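PDB 5NOA: family 88 glycosyl hydrolase from Bacteroides thetaiotaomicron, which probably takes part in the breakdown of complex arabinogalactan glycans by a human gut bacterium, as a hydrolase or a lyase. Local coordinates for residues A59-G64 with L78-G83; N65-F70 with A367-V372. One frame throughout, in Å; residues are numbered along the deposited sequence.

Interaction 1: A59-G64 with L78-G83; sequences AAYHTG and LEYSKG
His62 and Ser81 meet across an alpha-alpha hairpin, the repeating element of the six-hairpin clan to which this family belongs. Helix 56-72 runs into helix 75-87 after a very short turn. The two segments lie near antiparallel at 153°, and their axes come within 10.5 Å.

One hydrogen bond joins them. His62 ND1 and Ser81 OG are 2.8 Å apart and nearly in line, at 170°, though either atom could be the donor. The hydroxyl sits at the edge of the imidazole, in the plane of the ring. The first torsion (chi1 -78°) carries the ring toward the facing helix, and the second turns its ND1 edge to the serine. Asn65 ND2 also bonds Ser81 OG, so two side chains grip this hydroxyl.

The other contacts are aromatic. Tyr80 meets two rings rim to rim and covers the face of neither. Its CE2 is 3.6 Å from Tyr61 CE2, and these two ring planes are almost perpendicular. Its CD2 is 3.7 Å from His62 CE1. Outside the segments, Trp84 stacks on the His62 ring and Trp44 on Tyr61. The two tyrosine hydroxyls are held elsewhere: Tyr61 OH by Asn41 and Gln45, Tyr80 OH by the carbonyl of His48.

Replacing His62 with an alanine removes the imidazole, which would probably leave Ser81 OG without its ND1 partner and open a gap beside the Tyr80 ring. Within helix 56-72 the imidazole is also covered by its neighbour: Tyr61 CD2 stands 3.8 Å above the centre of the His62 ring.

Interaction 2: N65-F70 with A367-V372; sequences NMEAYF and AACERV
Cys369 packs its side chain against Glu67 and Ala68, and it has the most surface buried here. Segments 65-70, on helix 56-72, and 367-372, on helix 358-377, run nearly parallel at 23°, and their axes come within 9.6 Å. Such parallel packing of an early helix on the last one is consistent with the alpha/alpha barrel of the six-hairpin clan. Ala68 and Cys369 are the nearest pair along the backbones, with their CA atoms 6.4 Å apart.

The thiol of Cys369 lies against the backbone of the facing helix. Its SG is 3.6 Å from Ala68 CA and 3.7 Å from Ala68 N. The methyl group of Ala68 is a little further off, with CB 4.2 Å from SG. The small side chain probably allows this approach.

Glu67 touches through its aliphatic part. Its CG comes 3.7 Å from Cys369 CB. The first torsion sets CG anti to the backbone N (chi1 -164°), and the chain then bends at chi2. This sets CG against Cys369 CB while the carboxylate leads on toward that of Glu370.

The two carboxylates come close, with Glu67 OE1 4.4 Å from Glu370 OE1. Their like charges are probably offset in part by Arg373, whose NH1 forms a salt bridge with each of these oxygens, while Glu370 OE2 takes a hydrogen bond from Asn304 ND2.

All four touching residues are buried among helices. Ile37 of helix 29-47 touches Cys369, Tyr77 of helix 75-87 touches Ala68, and helix 289-304 packs on Glu370 through Tyr297 and Trp301.

In the fold
Interactions 1 and 2 share helix 56-72, using successive six-residue segments of it. Their centres are about 12 Å apart. Along the chain the order is 59-64, 65-70, 78-83 and 367-372, so the segments of the two contacts alternate. Interaction 1 is local and joins consecutive helices of one hairpin. Interaction 2 spans nearly the whole chain and brings helix 358-377, the last one, beside an early one. This is consistent with the closing of an alpha/alpha barrel, as in other members of the six-hairpin clan. The contacts also touch directly: Leu78 CD2 packs 3.6 Å from Tyr69 OH.

Interaction 1: A59-G64 with L78-G83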
ATOM      1  N   ALA A  59       2.838   8.610  -5.977  1.00  7.12           N
ATOM      2  CA  ALA A  59       1.429   8.260  -5.850  1.00  7.44           C
ATOM      3  C   ALA A  59       1.117   7.550  -4.537  1.00  7.05           C
ATOM      4  O   ALA A  59       0.035   7.718  -3.970  1.00  7.68           O
ATOM      5  CB  ALA A  59       0.977   7.445  -7.034  1.00  7.17           C
ATOM      6  N   ALA A  60       2.058   6.744  -4.052  1.00  6.92           N
ATOM      7  CA  ALA A  60       1.877   6.044  -2.794  1.00  7.23           C
ATOM      8  C   ALA A  60       1.822   7.026  -1.644  1.00  7.45           C
ATOM      9  O   ALA A  60       1.001   6.885  -0.738  1.00  8.42           O
ATOM     10  CB  ALA A  60       2.962   4.983  -2.598  1.00  8.10           C
ATOM     11  N   TYR A  61       2.703   8.027  -1.639  1.00  6.76           N
ATOM     12  CA  TYR A  61       2.614   9.108  -0.669  1.00  6.97           C
ATOM     13  C   TYR A  61       1.204   9.694  -0.682  1.00  6.85           C
ATOM     14  O   TYR A  61       0.598   9.889   0.378  1.00  6.57           O
ATOM     15  CB  TYR A  61       3.670  10.218  -0.911  1.00  7.15           C
ATOM     16  CG  TYR A  61       3.296  11.434  -0.122  1.00  6.85           C
ATOM     17  CD1 TYR A  61       3.472  11.493   1.256  1.00  7.86           C
ATOM     18  CD2 TYR A  61       2.589  12.472  -0.713  1.00  7.00           C
ATOM     19  CE1 TYR A  61       2.981  12.555   2.011  1.00  8.21           C
ATOM     20  CE2 TYR A  61       2.119  13.527   0.031  1.00  7.56           C
ATOM     21  CZ  TYR A  61       2.296  13.565   1.385  1.00  7.26           C
ATOM     22  OH  TYR A  61       1.768  14.627   2.106  1.00  9.36           O
ATOM     23  N   HIS A  62       0.677   9.991  -1.867  1.00  6.53           N
ATOM     24  CA  HIS A  62      -0.623  10.639  -1.949  1.00  6.59           C
ATOM     25  C   HIS A  62      -1.745   9.790  -1.385  1.00  6.49           C
ATOM     26  O   HIS A  62      -2.697  10.339  -0.830  1.00  7.28           O
ATOM     27  CB  HIS A  62      -0.899  11.159  -3.365  1.00  6.38           C
ATOM     28  CG  HIS A  62      -0.166  12.428  -3.634  1.00  6.39           C
ATOM     29  ND1 HIS A  62      -0.634  13.648  -3.178  1.00  7.65           N
ATOM     30  CD2 HIS A  62       1.065  12.641  -4.173  1.00  6.78           C
ATOM     31  CE1 HIS A  62       0.290  14.554  -3.443  1.00  8.02           C
ATOM     32  NE2 HIS A  62       1.323  13.984  -4.049  1.00  7.87           N
ATOM     33  N   THR A  63      -1.630   8.460  -1.471  1.00  7.20           N
ATOM     34  CA  THR A  63      -2.628   7.629  -0.826  1.00  7.54           C
ATOM     35  C   THR A  63      -2.629   7.864   0.692  1.00  7.13           C
ATOM     36  O   THR A  63      -3.694   7.847   1.325  1.00  8.21           O
ATOM     37  CB  THR A  63      -2.567   6.141  -1.183  1.00  7.97           C
ATOM     38  OG1 THR A  63      -1.416   5.509  -0.604  1.00  8.60           O
ATOM     39  CG2 THR A  63      -2.612   5.904  -2.632  1.00  8.44           C
ATOM     40  N   GLY A  64      -1.458   8.070   1.269  1.00  6.55           N
ATOM     41  CA  GLY A  64      -1.358   8.391   2.667  1.00  6.99           C
ATOM     42  C   GLY A  64      -1.829   9.790   3.013  1.00  7.23           C
ATOM     43  O   GLY A  64      -2.457  10.021   4.061  1.00  7.95           O
ATOM     44  N   LEU A  78      -5.646  18.475   1.416  1.00 10.14           N
ATOM     45  CA  LEU A  78      -6.423  18.361   0.173  1.00 10.48           C
ATOM     46  C   LEU A  78      -5.785  19.171  -0.946  1.00 10.11           C
ATOM     47  O   LEU A  78      -5.632  18.699  -2.068  1.00 11.20           O
ATOM     48  CB  LEU A  78      -7.856  18.806   0.409  1.00 10.97           C
ATOM     49  CG  LEU A  78      -8.771  18.790  -0.820  1.00 12.79           C
ATOM     50  CD1 LEU A  78      -8.842  17.386  -1.408  1.00 14.47           C
ATOM     51  CD2 LEU A  78     -10.152  19.287  -0.441  1.00 13.80           C
ATOM     52  N   GLU A  79      -5.380  20.389  -0.615  1.00 11.20           N
ATOM     53  CA  GLU A  79      -4.749  21.233  -1.600  1.00 11.99           C
ATOM     54  C   GLU A  79      -3.466  20.641  -2.169  1.00 10.94           C
ATOM     55  O   GLU A  79      -3.183  20.784  -3.359  1.00 11.10           O
ATOM     56  CB  GLU A  79      -4.532  22.643  -1.049  1.00 15.02           C
ATOM     57  CG  GLU A  79      -5.864  23.378  -0.823  1.00 22.43           C
ATOM     58  CD  GLU A  79      -6.875  23.265  -1.986  1.00 30.76           C
ATOM     59  OE1 GLU A  79      -6.533  23.732  -3.102  1.00 34.55           O
ATOM     60  OE2 GLU A  79      -8.020  22.715  -1.782  1.00 36.18           O
ATOM     61  N   TYR A  80      -2.696  19.956  -1.340  1.00  9.74           N
ATOM     62  CA  TYR A  80      -1.448  19.364  -1.778  1.00  9.13           C
ATOM     63  C   TYR A  80      -1.675  18.252  -2.793  1.00  9.13           C
ATOM     64  O   TYR A  80      -1.005  18.199  -3.814  1.00 10.20           O
ATOM     65  CB  TYR A  80      -0.687  18.848  -0.555  1.00  8.96           C
ATOM     66  CG  TYR A  80       0.763  18.527  -0.823  1.00  8.62           C
ATOM     67  CD1 TYR A  80       1.721  19.509  -0.854  1.00  9.98           C
ATOM     68  CD2 TYR A  80       1.185  17.207  -0.996  1.00  9.09           C
ATOM     69  CE1 TYR A  80       3.040  19.235  -1.095  1.00 11.23           C
ATOM     70  CE2 TYR A  80       2.504  16.919  -1.214  1.00 10.35           C
ATOM     71  CZ  TYR A  80       3.424  17.930  -1.245  1.00 10.67           C
ATOM     72  OH  TYR A  80       4.758  17.613  -1.451  1.00 14.20           O
ATOM     73  N   SER A  81      -2.646  17.368  -2.507  1.00  8.61           N
ATOM     74  CA  SER A  81      -2.976  16.331  -3.497  1.00  8.90           C
ATOM     75  C   SER A  81      -3.621  16.899  -4.780  1.00  8.51           C
ATOM     76  O   SER A  81      -3.338  16.419  -5.884  1.00  9.88           O
ATOM     77  CB  SER A  81      -3.817  15.216  -2.904  1.00  9.58           C
ATOM     78  OG  SER A  81      -3.052  14.382  -2.076  1.00  9.74           O
ATOM     79  N   LYS A  82      -4.486  17.911  -4.643  1.00  9.04           N
ATOM     80  CA  LYS A  82      -5.061  18.553  -5.824  1.00 10.81           C
ATOM     81  C   LYS A  82      -3.950  19.162  -6.681  1.00  9.62           C
ATOM     82  O   LYS A  82      -3.983  19.041  -7.910  1.00 11.73           O
ATOM     83  CB  LYS A  82      -6.017  19.674  -5.446  1.00 12.40           C
ATOM     84  CG  LYS A  82      -7.353  19.203  -4.971  1.00 15.84           C
ATOM     85  CD  LYS A  82      -8.192  20.414  -4.646  1.00 19.65           C
ATOM     86  CE  LYS A  82      -9.567  20.023  -4.211  1.00 22.94           C
ATOM     87  NZ  LYS A  82     -10.251  21.233  -3.667  1.00 24.92           N
ATOM     88  N   GLY A  83      -2.957  19.779  -6.044  1.00 10.06           N
ATOM     89  CA  GLY A  83      -1.866  20.378  -6.805  1.00 10.90           C
ATOM     90  C   GLY A  83      -1.073  19.349  -7.585  1.00  9.91           C
ATOM     91  O   GLY A  83      -0.692  19.569  -8.740  1.00 11.06           O
TER

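Interaction 2: N65-F70 with A367-V372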
ATOM      1  N   ASN A  65      -1.484  10.766   2.175  1.00  7.02           N
ATOM      2  CA  ASN A  65      -1.965  12.131   2.381  1.00  7.20           C
ATOM      3  C   ASN A  65      -3.500  12.187   2.353  1.00  7.41           C
ATOM      4  O   ASN A  65      -4.110  12.857   3.185  1.00  7.91           O
ATOM      5  CB  ASN A  65      -1.374  13.056   1.332  1.00  7.91           C
ATOM      6  CG  ASN A  65      -1.778  14.500   1.560  1.00  7.68           C
ATOM      7  OD1 ASN A  65      -1.587  15.029   2.655  1.00  8.68           O
ATOM      8  ND2 ASN A  65      -2.352  15.137   0.539  1.00  9.22           N
ATOM      9  N   MET A  66      -4.092  11.482   1.390  1.00  7.56           N
ATOM     10  CA  MET A  66      -5.528  11.430   1.322  1.00  8.29           C
ATOM     11  C   MET A  66      -6.118  10.810   2.566  1.00  7.66           C
ATOM     12  O   MET A  66      -7.125  11.326   3.096  1.00  8.44           O
ATOM     13  CB  MET A  66      -6.024  10.748   0.062  1.00  9.71           C
ATOM     14  CG  MET A  66      -5.776  11.562  -1.205  1.00 12.57           C
ATOM     15  SD  MET A  66      -6.354  13.287  -1.216  1.00 13.80           S
ATOM     16  CE  MET A  66      -8.115  13.098  -1.013  1.00 16.25           C
ATOM     17  N   GLU A  67      -5.507   9.741   3.081  1.00  7.63           N
ATOM     18  CA  GLU A  67      -5.961   9.169   4.339  1.00  8.27           C
ATOM     19  C   GLU A  67      -5.936  10.204   5.467  1.00  7.54           C
ATOM     20  O   GLU A  67      -6.883  10.288   6.264  1.00  8.88           O
ATOM     21  CB  GLU A  67      -5.104   7.958   4.698  1.00  9.28           C
ATOM     22  CG  GLU A  67      -5.696   7.057   5.749  1.00 10.31           C
ATOM     23  CD  GLU A  67      -6.764   6.126   5.233  1.00 13.25           C
ATOM     24  OE1 GLU A  67      -7.451   5.548   6.078  1.00 19.24           O
ATOM     25  OE2 GLU A  67      -6.893   5.935   4.005  1.00 16.85           O
ATOM     26  N   ALA A  68      -4.823  10.931   5.563  1.00  8.01           N
ATOM     27  CA  ALA A  68      -4.706  11.962   6.597  1.00  8.39           C
ATOM     28  C   ALA A  68      -5.773  13.062   6.435  1.00  8.06           C
ATOM     29  O   ALA A  68      -6.292  13.547   7.426  1.00  9.60           O
ATOM     30  CB  ALA A  68      -3.301  12.554   6.573  1.00  9.32           C
ATOM     31  N   TYR A  69      -6.103  13.420   5.196  1.00  8.18           N
ATOM     32  CA  TYR A  69      -7.160  14.387   4.948  1.00  9.15           C
ATOM     33  C   TYR A  69      -8.501  13.834   5.384  1.00 10.07           C
ATOM     34  O   TYR A  69      -9.290  14.522   6.027  1.00 11.48           O
ATOM     35  CB  TYR A  69      -7.201  14.811   3.470  1.00  9.47           C
ATOM     36  CG  TYR A  69      -8.303  15.795   3.237  1.00 10.16           C
ATOM     37  CD1 TYR A  69      -8.243  17.050   3.818  1.00 10.69           C
ATOM     38  CD2 TYR A  69      -9.458  15.439   2.556  1.00 11.33           C
ATOM     39  CE1 TYR A  69      -9.265  17.947   3.657  1.00 13.29           C
ATOM     40  CE2 TYR A  69     -10.510  16.355   2.396  1.00 13.08           C
ATOM     41  CZ  TYR A  69     -10.396  17.595   2.962  1.00 12.59           C
ATOM     42  OH  TYR A  69     -11.426  18.488   2.810  1.00 17.56           O
ATOM     43  N   PHE A  70      -8.792  12.584   5.028  1.00  9.36           N
ATOM     44  CA  PHE A  70     -10.062  11.978   5.455  1.00 10.49           C
ATOM     45  C   PHE A  70     -10.181  11.952   6.980  1.00 11.10           C
ATOM     46  O   PHE A  70     -11.277  12.123   7.531  1.00 13.42           O
ATOM     47  CB  PHE A  70     -10.200  10.551   4.942  1.00 11.87           C
ATOM     48  CG  PHE A  70     -10.234  10.424   3.463  1.00 13.44           C
ATOM     49  CD1 PHE A  70     -10.609  11.464   2.633  1.00 15.06           C
ATOM     50  CD2 PHE A  70      -9.853   9.223   2.884  1.00 17.63           C
ATOM     51  CE1 PHE A  70     -10.632  11.307   1.262  1.00 16.79           C
ATOM     52  CE2 PHE A  70      -9.886   9.063   1.516  1.00 20.81           C
ATOM     53  CZ  PHE A  70     -10.280  10.107   0.705  1.00 24.30           C
ATOM     54  N   ALA A 367      -0.820   3.755   8.678  1.00  6.71           N
ATOM     55  CA  ALA A 367      -0.764   3.100   9.992  1.00  6.72           C
ATOM     56  C   ALA A 367      -1.242   4.026  11.092  1.00  6.89           C
ATOM     57  O   ALA A 367      -2.024   3.622  11.955  1.00  7.08           O
ATOM     58  CB  ALA A 367       0.629   2.641  10.255  1.00  7.33           C
ATOM     59  N   ALA A 368      -0.764   5.263  11.076  1.00  6.54           N
ATOM     60  CA  ALA A 368      -1.131   6.220  12.126  1.00  7.29           C
ATOM     61  C   ALA A 368      -2.607   6.568  12.091  1.00  6.39           C
ATOM     62  O   ALA A 368      -3.262   6.652  13.141  1.00  7.50           O
ATOM     63  CB  ALA A 368      -0.278   7.462  12.013  1.00  7.45           C
ATOM     64  N   CYS A 369      -3.151   6.779  10.892  1.00  6.64           N
ATOM     65  CA  CYS A 369      -4.549   7.138  10.797  1.00  7.03           C
ATOM     66  C   CYS A 369      -5.416   6.008  11.344  1.00  7.41           C
ATOM     67  O   CYS A 369      -6.425   6.261  12.028  1.00  7.93           O
ATOM     68  CB  CYS A 369      -4.926   7.474   9.373  1.00  8.81           C
ATOM     69  SG  CYS A 369      -4.267   9.054   8.757  1.00 10.92           S
ATOM     70  N   GLU A 370      -5.094   4.782  10.971  1.00  7.43           N
ATOM     71  CA  GLU A 370      -5.888   3.654  11.436  1.00  7.98           C
ATOM     72  C   GLU A 370      -5.762   3.466  12.947  1.00  7.49           C
ATOM     73  O   GLU A 370      -6.734   3.059  13.591  1.00  8.85           O
ATOM     74  CB  GLU A 370      -5.551   2.380  10.671  1.00  9.27           C
ATOM     75  CG  GLU A 370      -6.629   1.328  10.778  1.00  9.75           C
ATOM     76  CD  GLU A 370      -7.977   1.750  10.203  1.00 11.19           C
ATOM     77  OE1 GLU A 370      -8.059   2.597   9.263  1.00 13.30           O
ATOM     78  OE2 GLU A 370      -8.987   1.245  10.697  1.00 12.46           O
ATOM     79  N   ARG A 371      -4.606   3.803  13.498  1.00  7.28           N
ATOM     80  CA  ARG A 371      -4.464   3.774  14.945  1.00  7.66           C
ATOM     81  C   ARG A 371      -5.372   4.766  15.636  1.00  7.61           C
ATOM     82  O   ARG A 371      -5.959   4.446  16.665  1.00  8.08           O
ATOM     83  CB  ARG A 371      -3.021   4.043  15.354  1.00  7.88           C
ATOM     84  CG  ARG A 371      -2.872   3.957  16.858  1.00  9.31           C
ATOM     85  CD  ARG A 371      -1.484   3.752  17.298  1.00 10.56           C
ATOM     86  NE  ARG A 371      -1.399   3.483  18.725  1.00 12.05           N
ATOM     87  CZ  ARG A 371      -1.622   2.305  19.304  1.00 11.88           C
ATOM     88  NH1 ARG A 371      -1.931   1.229  18.632  1.00 13.19           N
ATOM     89  NH2 ARG A 371      -1.503   2.214  20.616  1.00 12.85           N
ATOM     90  N   VAL A 372      -5.483   5.982  15.097  1.00  7.76           N
ATOM     91  CA  VAL A 372      -6.419   6.953  15.672  1.00  7.83           C
ATOM     92  C   VAL A 372      -7.824   6.385  15.714  1.00  8.08           C
ATOM     93  O   VAL A 372      -8.523   6.512  16.731  1.00  9.23           O
ATOM     94  CB  VAL A 372      -6.378   8.282  14.897  1.00  8.17           C
ATOM     95  CG1 VAL A 372      -7.507   9.214  15.336  1.00  8.94           C
ATOM     96  CG2 VAL A 372      -5.054   8.956  15.069  1.00  8.64           C
TER